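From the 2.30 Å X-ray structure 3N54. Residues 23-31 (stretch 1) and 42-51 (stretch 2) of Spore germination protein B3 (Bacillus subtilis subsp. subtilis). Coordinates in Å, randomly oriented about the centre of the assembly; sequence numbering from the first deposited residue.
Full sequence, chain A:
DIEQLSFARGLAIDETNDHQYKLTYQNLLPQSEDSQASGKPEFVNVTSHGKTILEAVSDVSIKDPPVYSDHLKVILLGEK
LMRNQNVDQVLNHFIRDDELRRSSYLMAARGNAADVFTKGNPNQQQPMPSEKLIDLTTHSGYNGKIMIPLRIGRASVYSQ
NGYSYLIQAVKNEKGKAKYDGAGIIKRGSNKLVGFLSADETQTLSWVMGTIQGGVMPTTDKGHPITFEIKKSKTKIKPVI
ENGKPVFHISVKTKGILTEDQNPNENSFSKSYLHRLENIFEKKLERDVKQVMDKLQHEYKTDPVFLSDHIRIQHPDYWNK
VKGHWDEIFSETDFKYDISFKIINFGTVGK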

ATOM      1  N   LEU A  23      27.561   9.014  15.344  1.00 34.27           N
ATOM      2  CA  LEU A  23      27.479  10.440  15.087  1.00 32.74           C
ATOM      3  C   LEU A  23      26.309  10.979  15.881  1.00 33.13           C
ATOM      4  O   LEU A  23      25.188  10.518  15.701  1.00 33.86           O
ATOM      5  N   THR A  24      26.573  11.918  16.788  1.00 32.61           N
ATOM      6  CA  THR A  24      25.509  12.554  17.555  1.00 32.94           C
ATOM      7  C   THR A  24      25.440  14.022  17.160  1.00 31.99           C
ATOM      8  O   THR A  24      26.332  14.802  17.487  1.00 31.12           O
ATOM      9  N   TYR A  25      24.393  14.386  16.429  1.00 32.21           N
ATOM     10  CA  TYR A  25      24.174  15.774  16.058  1.00 32.44           C
ATOM     11  C   TYR A  25      23.701  16.548  17.284  1.00 33.29           C
ATOM     12  O   TYR A  25      23.195  15.960  18.241  1.00 34.23           O
ATOM     13  N   GLN A  26      23.899  17.860  17.256  1.00 33.63           N
ATOM     14  CA  GLN A  26      23.642  18.716  18.411  1.00 34.78           C
ATOM     15  C   GLN A  26      22.928  20.000  18.008  1.00 35.61           C
ATOM     16  O   GLN A  26      23.273  20.631  17.010  1.00 35.26           O
ATOM     17  N   ASN A  27      21.934  20.381  18.801  1.00 37.11           N
ATOM     18  CA  ASN A  27      21.229  21.631  18.617  1.00 38.47           C
ATOM     19  C   ASN A  27      21.842  22.606  19.604  1.00 39.71           C
ATOM     20  O   ASN A  27      21.570  22.543  20.804  1.00 40.79           O
ATOM     21  N   LEU A  28      22.695  23.494  19.103  1.00 40.49           N
ATOM     22  CA  LEU A  28      23.481  24.365  19.982  1.00 42.64           C
ATOM     23  C   LEU A  28      22.614  25.419  20.672  1.00 45.34           C
ATOM     24  O   LEU A  28      21.716  26.005  20.062  1.00 45.27           O
ATOM     25  N   LEU A  29      22.900  25.634  21.954  1.00 48.03           N
ATOM     26  CA  LEU A  29      22.179  26.599  22.770  1.00 51.42           C
ATOM     27  C   LEU A  29      22.513  28.003  22.283  1.00 53.92           C
ATOM     28  O   LEU A  29      23.682  28.318  22.108  1.00 55.02           O
ATOM     29  N   PRO A  30      21.494  28.838  22.021  1.00 56.32           N
ATOM     30  CA  PRO A  30      21.802  30.202  21.589  1.00 59.53           C
ATOM     31  C   PRO A  30      22.603  30.958  22.653  1.00 63.52           C
ATOM     32  O   PRO A  30      22.203  30.986  23.818  1.00 65.00           O
ATOM     33  N   GLN A  31      23.734  31.538  22.257  1.00 66.46           N
ATOM     34  CA  GLN A  31      24.584  32.297  23.179  1.00 71.11           C
ATOM     35  C   GLN A  31      24.261  33.786  23.097  1.00 75.18           C
ATOM     36  O   GLN A  31      23.967  34.304  22.018  1.00 75.52           O
ATOM     37  N   GLU A  42      31.755  27.511  25.193  1.00 80.76           N
ATOM     38  CA  GLU A  42      30.313  27.772  25.139  1.00 77.62           C
ATOM     39  C   GLU A  42      29.565  26.855  24.164  1.00 71.68           C
ATOM     40  O   GLU A  42      28.449  26.427  24.461  1.00 69.43           O
ATOM     41  N   PHE A  43      30.186  26.549  23.022  1.00 69.50           N
ATOM     42  CA  PHE A  43      29.563  25.722  21.973  1.00 64.70           C
ATOM     43  C   PHE A  43      29.109  24.344  22.456  1.00 61.34           C
ATOM     44  O   PHE A  43      28.308  23.680  21.797  1.00 58.62           O
ATOM     45  N   VAL A  44      29.664  23.905  23.579  1.00 62.09           N
ATOM     46  CA  VAL A  44      29.342  22.612  24.167  1.00 60.03           C
ATOM     47  C   VAL A  44      27.909  22.539  24.685  1.00 58.06           C
ATOM     48  O   VAL A  44      27.328  21.456  24.751  1.00 56.66           O
ATOM     49  N   ASN A  45      27.338  23.682  25.048  1.00 61.44           N
ATOM     50  CA  ASN A  45      25.981  23.706  25.570  1.00 61.33           C
ATOM     51  C   ASN A  45      24.957  23.545  24.456  1.00 59.13           C
ATOM     52  O   ASN A  45      25.044  24.198  23.419  1.00 58.45           O
ATOM     53  N   VAL A  46      23.997  22.658  24.682  1.00 57.57           N
ATOM     54  CA  VAL A  46      22.969  22.372  23.706  1.00 55.77           C
ATOM     55  C   VAL A  46      21.606  22.558  24.335  1.00 56.58           C
ATOM     56  O   VAL A  46      21.469  22.529  25.556  1.00 57.73           O
ATOM     57  N   THR A  47      20.602  22.779  23.497  1.00 55.72           N
ATOM     58  CA  THR A  47      19.226  22.809  23.961  1.00 56.30           C
ATOM     59  C   THR A  47      18.783  21.363  24.058  1.00 54.72           C
ATOM     60  O   THR A  47      18.080  20.974  24.981  1.00 55.62           O
ATOM     61  N   SER A  48      19.215  20.569  23.085  1.00 52.59           N
ATOM     62  CA  SER A  48      18.965  19.144  23.063  1.00 51.17           C
ATOM     63  C   SER A  48      19.966  18.490  22.123  1.00 49.14           C
ATOM     64  O   SER A  48      20.614  19.169  21.324  1.00 48.44           O
ATOM     65  N   HIS A  49      20.089  17.171  22.222  1.00 48.23           N
ATOM     66  CA  HIS A  49      20.873  16.418  21.254  1.00 46.55           C
ATOM     67  C   HIS A  49      19.982  16.237  20.047  1.00 45.21           C
ATOM     68  O   HIS A  49      18.770  16.188  20.179  1.00 45.56           O
ATOM     69  N   GLY A  50      20.585  16.185  18.868  1.00 43.86           N
ATOM     70  CA  GLY A  50      19.851  15.962  17.633  1.00 42.48           C
ATOM     71  C   GLY A  50      19.848  14.485  17.327  1.00 41.15           C
ATOM     72  O   GLY A  50      19.926  13.658  18.231  1.00 41.36           O
ATOM     73  N   LYS A  51      19.776  14.143  16.049  1.00 39.71           N
ATOM     74  CA  LYS A  51      19.756  12.743  15.665  1.00 39.02           C
ATOM     75  C   LYS A  51      21.088  12.044  15.939  1.00 38.11           C
ATOM     76  O   LYS A  51      22.154  12.667  15.994  1.00 37.44           O
TER

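Side chains pack around a set of backbone hydrogen bonds. These link the stretches from Tyr-25 N to Lys-51 O (2.9 Å) through to Leu-29 N to Asn-45 O (3.0 Å), although the second chain turns a corner at Thr-47 and Ser-48.

The apolar contacts are modest. Leu-28 (m, t) starts with its CB directed away, yet the end of the side chain comes nearer, so that CD2 lies 4.3 Å from Val-46 CG1 (Val-46 in m) and 3.3 Å from Phe-43 O. Leu-29 (t, p) has its CA-to-CB bond directed sideways; its CD1 meets Thr-47 CG2 at 3.4 Å, and its CD2 approaches Asn-45 CB at 3.9 Å. Thr-47 suits this corner because its methyl serves Leu-29 while its hydroxyl, with chi1 in p, gives a weak hydrogen bond from OG1 to Asn-27 O (3.3 Å).

Tyr-25 (chi1 m) offers a ring face to the extended Lys-51 chain (p, t, t, t). Lys-51 CE sits over it, 4.2 Å from the centroid of the Tyr-25 ring, a CH-pi contact that aliphatic methylenes make well; the ammonium lies farther out and adds at most weak attraction.

Among polar groups, Asn-27 (m) brings OD1 within 3.1 Å of Ser-48 OG. At the exposed end, the CA-to-CB bonds of Gln-31 (t, t) and Glu-42 point toward the opposing stretch, and one water accepts from Gln-31 NE2 (2.7 Å) and donates to Glu-42 OE1 (3.1 Å), joining two long, exposed polar side chains.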

ATOM      1  CB  LEU A  23      27.265  10.731  13.608  1.00 32.71           C
ATOM      2  CG  LEU A  23      28.477  10.619  12.687  1.00 32.63           C
ATOM      3  CD1 LEU A  23      28.931   9.174  12.530  1.00 33.59           C
ATOM      4  CD2 LEU A  23      28.156  11.230  11.331  1.00 32.77           C
ATOM      5  CB  THR A  24      25.726  12.438  19.073  1.00 34.29           C
ATOM      6  OG1 THR A  24      26.003  11.079  19.421  1.00 35.11           O
ATOM      7  CG2 THR A  24      24.472  12.909  19.838  1.00 35.21           C
ATOM      8  CB  TYR A  25      23.192  15.883  14.895  1.00 33.50           C
ATOM      9  CG  TYR A  25      23.811  15.453  13.587  1.00 33.82           C
ATOM     10  CD1 TYR A  25      23.959  14.106  13.271  1.00 33.58           C
ATOM     11  CD2 TYR A  25      24.275  16.397  12.681  1.00 35.22           C
ATOM     12  CE1 TYR A  25      24.541  13.711  12.079  1.00 35.62           C
ATOM     13  CE2 TYR A  25      24.856  16.015  11.484  1.00 36.55           C
ATOM     14  CZ  TYR A  25      24.984  14.671  11.187  1.00 37.13           C
ATOM     15  OH  TYR A  25      25.561  14.301   9.995  1.00 40.03           O
ATOM     16  CB  GLN A  26      24.969  19.099  19.072  1.00 35.31           C
ATOM     17  CG  GLN A  26      25.924  17.924  19.378  1.00 35.40           C
ATOM     18  CD  GLN A  26      25.408  17.010  20.471  1.00 36.89           C
ATOM     19  OE1 GLN A  26      25.838  15.864  20.595  1.00 38.57           O
ATOM     20  NE2 GLN A  26      24.492  17.516  21.278  1.00 37.62           N
ATOM     21  CB  ASN A  27      19.733  21.427  18.850  1.00 39.73           C
ATOM     22  CG  ASN A  27      19.121  20.438  17.864  1.00 39.87           C
ATOM     23  OD1 ASN A  27      18.472  19.460  18.256  1.00 42.18           O
ATOM     24  ND2 ASN A  27      19.344  20.676  16.584  1.00 38.08           N
ATOM     25  CB  LEU A  28      24.628  25.030  19.213  1.00 43.10           C
ATOM     26  CG  LEU A  28      25.579  24.068  18.483  1.00 41.44           C
ATOM     27  CD1 LEU A  28      26.672  24.851  17.789  1.00 41.46           C
ATOM     28  CD2 LEU A  28      26.171  23.021  19.434  1.00 39.27           C
ATOM     29  CB  LEU A  29      22.575  26.438  24.239  1.00 53.30           C
ATOM     30  CG  LEU A  29      21.791  27.241  25.275  1.00 56.50           C
ATOM     31  CD1 LEU A  29      20.338  26.794  25.322  1.00 55.73           C
ATOM     32  CD2 LEU A  29      22.444  27.119  26.657  1.00 58.61           C
ATOM     33  CB  PRO A  30      20.419  30.839  21.394  1.00 60.39           C
ATOM     34  CG  PRO A  30      19.484  29.706  21.211  1.00 57.77           C
ATOM     35  CD  PRO A  30      20.045  28.559  21.989  1.00 56.03           C
ATOM     36  CB  GLN A  31      26.067  32.064  22.859  1.00 72.31           C
ATOM     37  CG  GLN A  31      27.041  32.860  23.747  1.00 78.18           C
ATOM     38  CD  GLN A  31      28.495  32.702  23.328  1.00 80.79           C
ATOM     39  OE1 GLN A  31      28.843  31.799  22.563  1.00 78.21           O
ATOM     40  NE2 GLN A  31      29.354  33.583  23.837  1.00 86.68           N
ATOM     41  CB  GLU A  42      30.050  29.238  24.768  1.00 80.07           C
ATOM     42  CG  GLU A  42      28.879  29.866  25.513  1.00 81.22           C
ATOM     43  CD  GLU A  42      29.268  30.367  26.896  1.00 87.21           C
ATOM     44  OE1 GLU A  42      28.718  31.407  27.326  1.00 90.24           O
ATOM     45  OE2 GLU A  42      30.135  29.738  27.546  1.00 89.54           O
ATOM     46  CB  PHE A  43      30.527  25.525  20.791  1.00 64.82           C
ATOM     47  CG  PHE A  43      31.687  24.608  21.098  1.00 65.93           C
ATOM     48  CD1 PHE A  43      31.540  23.225  21.015  1.00 63.42           C
ATOM     49  CD2 PHE A  43      32.918  25.125  21.474  1.00 70.61           C
ATOM     50  CE1 PHE A  43      32.601  22.374  21.303  1.00 64.61           C
ATOM     51  CE2 PHE A  43      33.988  24.282  21.760  1.00 72.16           C
ATOM     52  CZ  PHE A  43      33.829  22.902  21.673  1.00 68.89           C
ATOM     53  CB  VAL A  44      30.331  22.290  25.321  1.00 63.74           C
ATOM     54  CG1 VAL A  44      29.727  21.306  26.315  1.00 64.61           C
ATOM     55  CG2 VAL A  44      31.649  21.777  24.747  1.00 64.15           C
ATOM     56  CB  ASN A  45      25.730  24.990  26.349  1.00 63.62           C
ATOM     57  CG  ASN A  45      26.616  25.103  27.566  1.00 65.32           C
ATOM     58  OD1 ASN A  45      27.476  25.977  27.639  1.00 66.71           O
ATOM     59  ND2 ASN A  45      26.432  24.197  28.517  1.00 66.23           N
ATOM     60  CB  VAL A  46      23.085  20.924  23.175  1.00 53.93           C
ATOM     61  CG1 VAL A  46      24.456  20.688  22.567  1.00 52.31           C
ATOM     62  CG2 VAL A  46      22.812  19.914  24.280  1.00 53.73           C
ATOM     63  CB  THR A  47      18.317  23.587  23.006  1.00 56.48           C
ATOM     64  OG1 THR A  47      18.396  23.009  21.698  1.00 55.12           O
ATOM     65  CG2 THR A  47      18.748  25.044  22.938  1.00 57.51           C
ATOM     66  CB  SER A  48      17.555  18.861  22.561  1.00 51.03           C
ATOM     67  OG  SER A  48      17.448  19.160  21.176  1.00 50.61           O
ATOM     68  CB  HIS A  49      21.315  15.066  21.810  1.00 46.42           C
ATOM     69  CG  HIS A  49      22.123  15.175  23.064  1.00 48.32           C
ATOM     70  ND1 HIS A  49      21.663  14.738  24.287  1.00 50.24           N
ATOM     71  CD2 HIS A  49      23.339  15.723  23.293  1.00 47.80           C
ATOM     72  CE1 HIS A  49      22.573  14.990  25.211  1.00 51.55           C
ATOM     73  NE2 HIS A  49      23.600  15.587  24.635  1.00 50.66           N
ATOM     74  CB  LYS A  51      19.379  12.581  14.188  1.00 38.47           C
ATOM     75  CG  LYS A  51      20.412  13.061  13.199  1.00 39.23           C
ATOM     76  CD  LYS A  51      19.881  12.943  11.776  1.00 41.52           C
ATOM     77  CE  LYS A  51      20.770  13.666  10.794  1.00 43.22           C
ATOM     78  NZ  LYS A  51      20.140  13.751   9.443  1.00 45.78           N
TER
HETATM   79  O   HOH W   1      28.440  34.307  26.231  1.00 96.03           O